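Local atomic coordinates of metallophosphoesterase (PDB entry 4J6O), a protein that probably removes phosphate from 2',3'-phosphate RNA ends as the manganese-binding phosphatase domain of the bacterial Pnkp-Hen1 RNA repair system. Residues H21-E26 with T225-G230; L27-E32 with V244-L249. All blocks are in the same frame, centred on the assembly; numbering follows the deposited sequence. Where two conformers were deposited one is given.

Contact 1 (H21-E26 with T225-G230). With MN (manganese (II) ion), chain J.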
# COMPACT_ATOMS: atom_id res chain seq x y z
N HIS A 21 -0.88 -5.58 5.15
CA HIS A 21 -1.37 -6.97 5.19
C HIS A 21 -1.88 -7.32 6.61
O HIS A 21 -1.48 -8.33 7.22
CB HIS A 21 -0.27 -7.94 4.76
CG HIS A 21 -0.02 -7.92 3.29
ND1 HIS A 21 -1.03 -8.15 2.37
CD2 HIS A 21 1.11 -7.73 2.57
CE1 HIS A 21 -0.55 -8.04 1.15
NE2 HIS A 21 0.75 -7.81 1.24
N GLY A 22 -2.77 -6.49 7.13
CA GLY A 22 -3.50 -6.83 8.35
C GLY A 22 -2.72 -6.64 9.64
O GLY A 22 -3.20 -7.03 10.68
N CYS A 23 -1.52 -6.09 9.55
CA CYS A 23 -0.69 -5.96 10.75
C CYS A 23 -1.02 -4.65 11.52
O CYS A 23 -0.21 -3.73 11.56
CB CYS A 23 0.76 -5.99 10.38
SG CYS A 23 1.24 -7.69 9.79
N TYR A 24 -2.21 -4.60 12.07
CA TYR A 24 -2.63 -3.41 12.81
C TYR A 24 -1.68 -3.03 13.95
O TYR A 24 -1.42 -1.83 14.14
CB TYR A 24 -4.04 -3.61 13.36
CG TYR A 24 -4.49 -2.44 14.20
CD1 TYR A 24 -5.02 -1.32 13.60
CD2 TYR A 24 -4.31 -2.44 15.55
CE1 TYR A 24 -5.42 -0.24 14.35
CE2 TYR A 24 -4.70 -1.35 16.32
CZ TYR A 24 -5.25 -0.25 15.69
OH TYR A 24 -5.65 0.85 16.44
N ASP A 25 -1.19 -4.00 14.74
CA ASP A 25 -0.43 -3.63 15.94
C ASP A 25 0.81 -2.86 15.52
O ASP A 25 1.18 -1.82 16.14
CB ASP A 25 -0.04 -4.87 16.76
CG ASP A 25 -1.22 -5.56 17.40
OD1 ASP A 25 -2.27 -4.92 17.57
OD2 ASP A 25 -1.06 -6.77 17.77
N GLU A 26 1.42 -3.34 14.43
CA GLU A 26 2.67 -2.76 13.97
C GLU A 26 2.39 -1.42 13.32
O GLU A 26 3.18 -0.50 13.42
CB GLU A 26 3.37 -3.64 12.93
CG GLU A 26 4.03 -4.92 13.52
CD GLU A 26 3.05 -6.03 13.82
OE1 GLU A 26 1.85 -5.94 13.52
OE2 GLU A 26 3.51 -7.04 14.40
N THR A 225 9.12 -4.15 3.44
CA THR A 225 10.09 -4.93 4.20
C THR A 225 9.41 -6.11 4.86
O THR A 225 9.92 -6.66 5.83
CB THR A 225 10.81 -4.01 5.20
OG1 THR A 225 9.86 -3.12 5.83
CG2 THR A 225 11.82 -3.18 4.41
N GLY A 226 8.27 -6.52 4.29
CA GLY A 226 7.63 -7.79 4.63
C GLY A 226 7.20 -7.95 6.08
O GLY A 226 7.41 -8.99 6.70
N CYS A 227 6.50 -6.93 6.58
CA CYS A 227 6.03 -6.96 7.97
C CYS A 227 5.28 -8.25 8.29
O CYS A 227 5.57 -8.93 9.29
CB CYS A 227 5.13 -5.75 8.18
SG CYS A 227 4.63 -5.62 9.91
N VAL A 228 4.32 -8.60 7.46
CA VAL A 228 3.52 -9.75 7.82
C VAL A 228 4.23 -11.10 7.80
O VAL A 228 3.78 -12.04 8.47
CB VAL A 228 2.24 -9.78 6.91
CG1 VAL A 228 2.61 -10.25 5.47
CG2 VAL A 228 1.15 -10.68 7.51
N PHE A 229 5.38 -11.13 7.12
CA PHE A 229 6.22 -12.32 7.02
C PHE A 229 7.23 -12.43 8.16
O PHE A 229 8.15 -13.23 8.10
CB PHE A 229 6.94 -12.32 5.67
CG PHE A 229 6.02 -12.21 4.51
CD1 PHE A 229 5.08 -13.22 4.29
CD2 PHE A 229 6.02 -11.10 3.66
CE1 PHE A 229 4.22 -13.12 3.17
CE2 PHE A 229 5.13 -10.98 2.55
CZ PHE A 229 4.22 -12.03 2.32
N GLY A 230 7.09 -11.57 9.19
CA GLY A 230 8.05 -11.55 10.30
C GLY A 230 9.21 -10.57 10.05
O GLY A 230 10.25 -10.61 10.72
MN MN J . 1.94 -7.20 -0.62
O HOH W 1 3.89 -7.93 0.38

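Contact 2 (L27-E32 with V244-L249)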
# COMPACT_ATOMS: atom_id res chain seq x y z
N LEU A 27 1.28 -1.35 12.60
CA LEU A 27 0.84 -0.06 12.02
C LEU A 27 0.63 1.00 13.11
O LEU A 27 1.09 2.13 12.96
CB LEU A 27 -0.44 -0.27 11.17
CG LEU A 27 -0.99 1.04 10.60
CD1 LEU A 27 0.03 1.82 9.77
CD2 LEU A 27 -2.28 0.74 9.79
N LYS A 28 -0.04 0.63 14.19
CA LYS A 28 -0.28 1.57 15.27
C LYS A 28 1.05 2.00 15.87
O LYS A 28 1.26 3.20 16.09
CB LYS A 28 -1.18 0.94 16.30
CG LYS A 28 -1.41 1.79 17.56
CD LYS A 28 -2.29 1.07 18.55
CE LYS A 28 -2.74 2.03 19.67
NZ LYS A 28 -1.61 2.26 20.58
N MET A 29 1.95 1.03 16.12
CA MET A 29 3.28 1.33 16.65
C MET A 29 4.05 2.30 15.73
O MET A 29 4.65 3.27 16.21
CB MET A 29 4.10 0.03 16.88
CG MET A 29 3.62 -0.80 18.04
SD MET A 29 4.38 -2.45 17.97
CE MET A 29 6.01 -2.05 18.64
N LEU A 30 3.98 2.05 14.41
CA LEU A 30 4.75 2.84 13.48
C LEU A 30 4.19 4.28 13.43
O LEU A 30 4.93 5.27 13.42
CB LEU A 30 4.74 2.18 12.08
CG LEU A 30 5.45 2.97 11.01
CD1 LEU A 30 6.93 3.22 11.34
CD2 LEU A 30 5.35 2.09 9.74
N LEU A 31 2.88 4.40 13.33
CA LEU A 31 2.27 5.74 13.33
C LEU A 31 2.64 6.51 14.60
O LEU A 31 2.99 7.70 14.55
CB LEU A 31 0.76 5.62 13.15
CG LEU A 31 0.22 5.20 11.76
CD1 LEU A 31 -1.25 4.85 11.77
CD2 LEU A 31 0.53 6.25 10.69
N GLU A 32 2.58 5.83 15.74
CA GLU A 32 2.87 6.52 17.00
C GLU A 32 4.32 6.95 17.04
O GLU A 32 4.66 8.05 17.49
CB GLU A 32 2.46 5.66 18.20
CG GLU A 32 0.96 5.57 18.28
CD GLU A 32 0.42 4.63 19.34
OE1 GLU A 32 1.08 3.66 19.71
OE2 GLU A 32 -0.71 4.88 19.77
N VAL A 244 12.06 4.97 8.84
CA VAL A 244 11.60 4.65 10.21
C VAL A 244 10.88 3.31 10.14
O VAL A 244 10.11 3.09 9.21
CB VAL A 244 10.63 5.69 10.76
CG1 VAL A 244 10.09 5.30 12.15
CG2 VAL A 244 11.36 7.07 10.84
N ASP A 245 11.17 2.41 11.05
CA ASP A 245 10.52 1.08 10.96
C ASP A 245 10.18 0.49 12.32
O ASP A 245 10.68 0.92 13.35
CB ASP A 245 11.32 0.12 10.07
CG ASP A 245 12.75 -0.12 10.54
OD1 ASP A 245 12.94 -0.31 11.76
OD2 ASP A 245 13.66 -0.17 9.67
N VAL A 246 9.23 -0.45 12.29
CA VAL A 246 8.86 -1.21 13.48
C VAL A 246 8.98 -2.69 13.14
O VAL A 246 8.43 -3.16 12.15
CB VAL A 246 7.42 -0.97 13.88
CG1 VAL A 246 6.98 -1.95 14.93
CG2 VAL A 246 7.24 0.48 14.40
N LYS A 247 9.67 -3.43 13.98
CA LYS A 247 9.81 -4.87 13.74
C LYS A 247 8.49 -5.58 13.98
O LYS A 247 7.73 -5.24 14.88
CB LYS A 247 10.87 -5.45 14.71
CG LYS A 247 11.42 -6.79 14.28
CD LYS A 247 12.30 -6.63 13.05
CE LYS A 247 12.84 -7.96 12.60
NZ LYS A 247 11.70 -8.84 12.30
N ALA A 248 8.18 -6.59 13.16
CA ALA A 248 7.00 -7.38 13.43
C ALA A 248 7.07 -8.03 14.79
O ALA A 248 8.13 -8.54 15.16
CB ALA A 248 6.86 -8.50 12.35
N LEU A 249 5.92 -8.14 15.45
CA LEU A 249 5.84 -8.71 16.79
C LEU A 249 5.95 -10.23 16.77
O LEU A 249 6.41 -10.85 17.73
CB LEU A 249 4.51 -8.30 17.43
CG LEU A 249 4.33 -6.81 17.69
CD1 LEU A 249 2.89 -6.53 18.14
CD2 LEU A 249 5.32 -6.29 18.72

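Contact 1 (H21-E26 with T225-G230)
The imidazole of His-21 meets Val-228 obliquely, with CG1 of Val-228 4.1 Å from CD2 of His-21. His-96 packs against the same ring edge-to-face. The ring of Phe-229 has CG1 of its neighbour Val-228 over the centre of one face, 3.7 Å above the plane. The same methyl thus touches both rings. Val-228 crosses His-21 at about a right angle, and its CG2 lies 3.5 Å from O of His-21. Its CG1 takes the crowded position between backbone N and carbonyl carbon (chi1 75°).

Two residues after His-21, SG of Cys-23 rests 3.7 Å from CB of Val-228. Cys-23 is the N-cap residue of helix 24-33. SG of Cys-227 is anti to its backbone N (chi1 -175°) and packs 3.7 Å from CG of Glu-26. OE2 of Glu-26 is hydrogen-bonded to OH of Tyr-252 and N of Leu-249.

NE2 of His-21 binds manganese at 2.3 Å; water 1 also binds it, and Asp-19 and Asp-65 are among the other ligands. ND1 of His-21 is hydrogen-bonded to O of Val-67, which fixes the ring's rotation. This bond probably makes NE2 a better electron donor to the metal of this calcineurin-like active site.

Contact 2 (L27-E32 with V244-L249)
Met-29 starts from a CB that lies 4.0 Å from both methyls of Val-246. Its CG is anti to the carbonyl carbon (chi1 -71°), and the chain runs out extended to SD. SD lies 4.0 Å from both CG1 of Val-246 and CD2 of Leu-249. Met-29 and Leu-249 reach toward each other, tip to tip. A bend at chi3 (79°) then turns the end of the chain, so that CE touches CG1 of Val-246 at 3.8 Å. Met-29 and Val-246 cross at about a right angle.

This is helix-on-sheet packing of an alpha/beta fold. Helix 24-33 lies against strand 242-247, an outermost strand of a five-stranded mixed sheet. The segment axes approach to 7.9 Å and run roughly antiparallel, at 148°.

CG1 of Val-246 faces the side chain of Met-29, while CG2 lies against the backbone of Leu-30, 3.6 Å from its CA. Leu-30 has CG anti to its backbone N, and its CD1 comes 3.9 Å from CG1 of Val-244. The same leucine also packs on Leu-233 of the neighbouring strand 232-238. Along the helix itself, away from the strand, Lys-28 and Glu-32 form a salt bridge one turn apart, with NZ of Lys-28 2.9 Å from OE2 of Glu-32 on its syn lone pair. O of Asp-245 accepts a hydrogen bond from NZ of Lys-33.

Overall arrangement
Both contacts use helix 24-33, and their centres are 9 Å apart. Contact 1 sits at the start of the helix, where the loop 225-230 meets it. All its touching residues are buried, and it reaches the manganese site. Contact 2 lies farther along the helix, against the edge strand 242-247. It is partly buried: Leu-30 and Val-246 are inside, while Met-29 and Leu-249 are exposed. Cysteine sulfurs and a metal-bound histidine mark contact 1; contact 2 is aliphatic apart from the thioether of Met-29. The contacts are joined through Glu-26, whose carboxylate reaches Leu-249. The backbone O of Cys-227 also packs on CB of Ala-248.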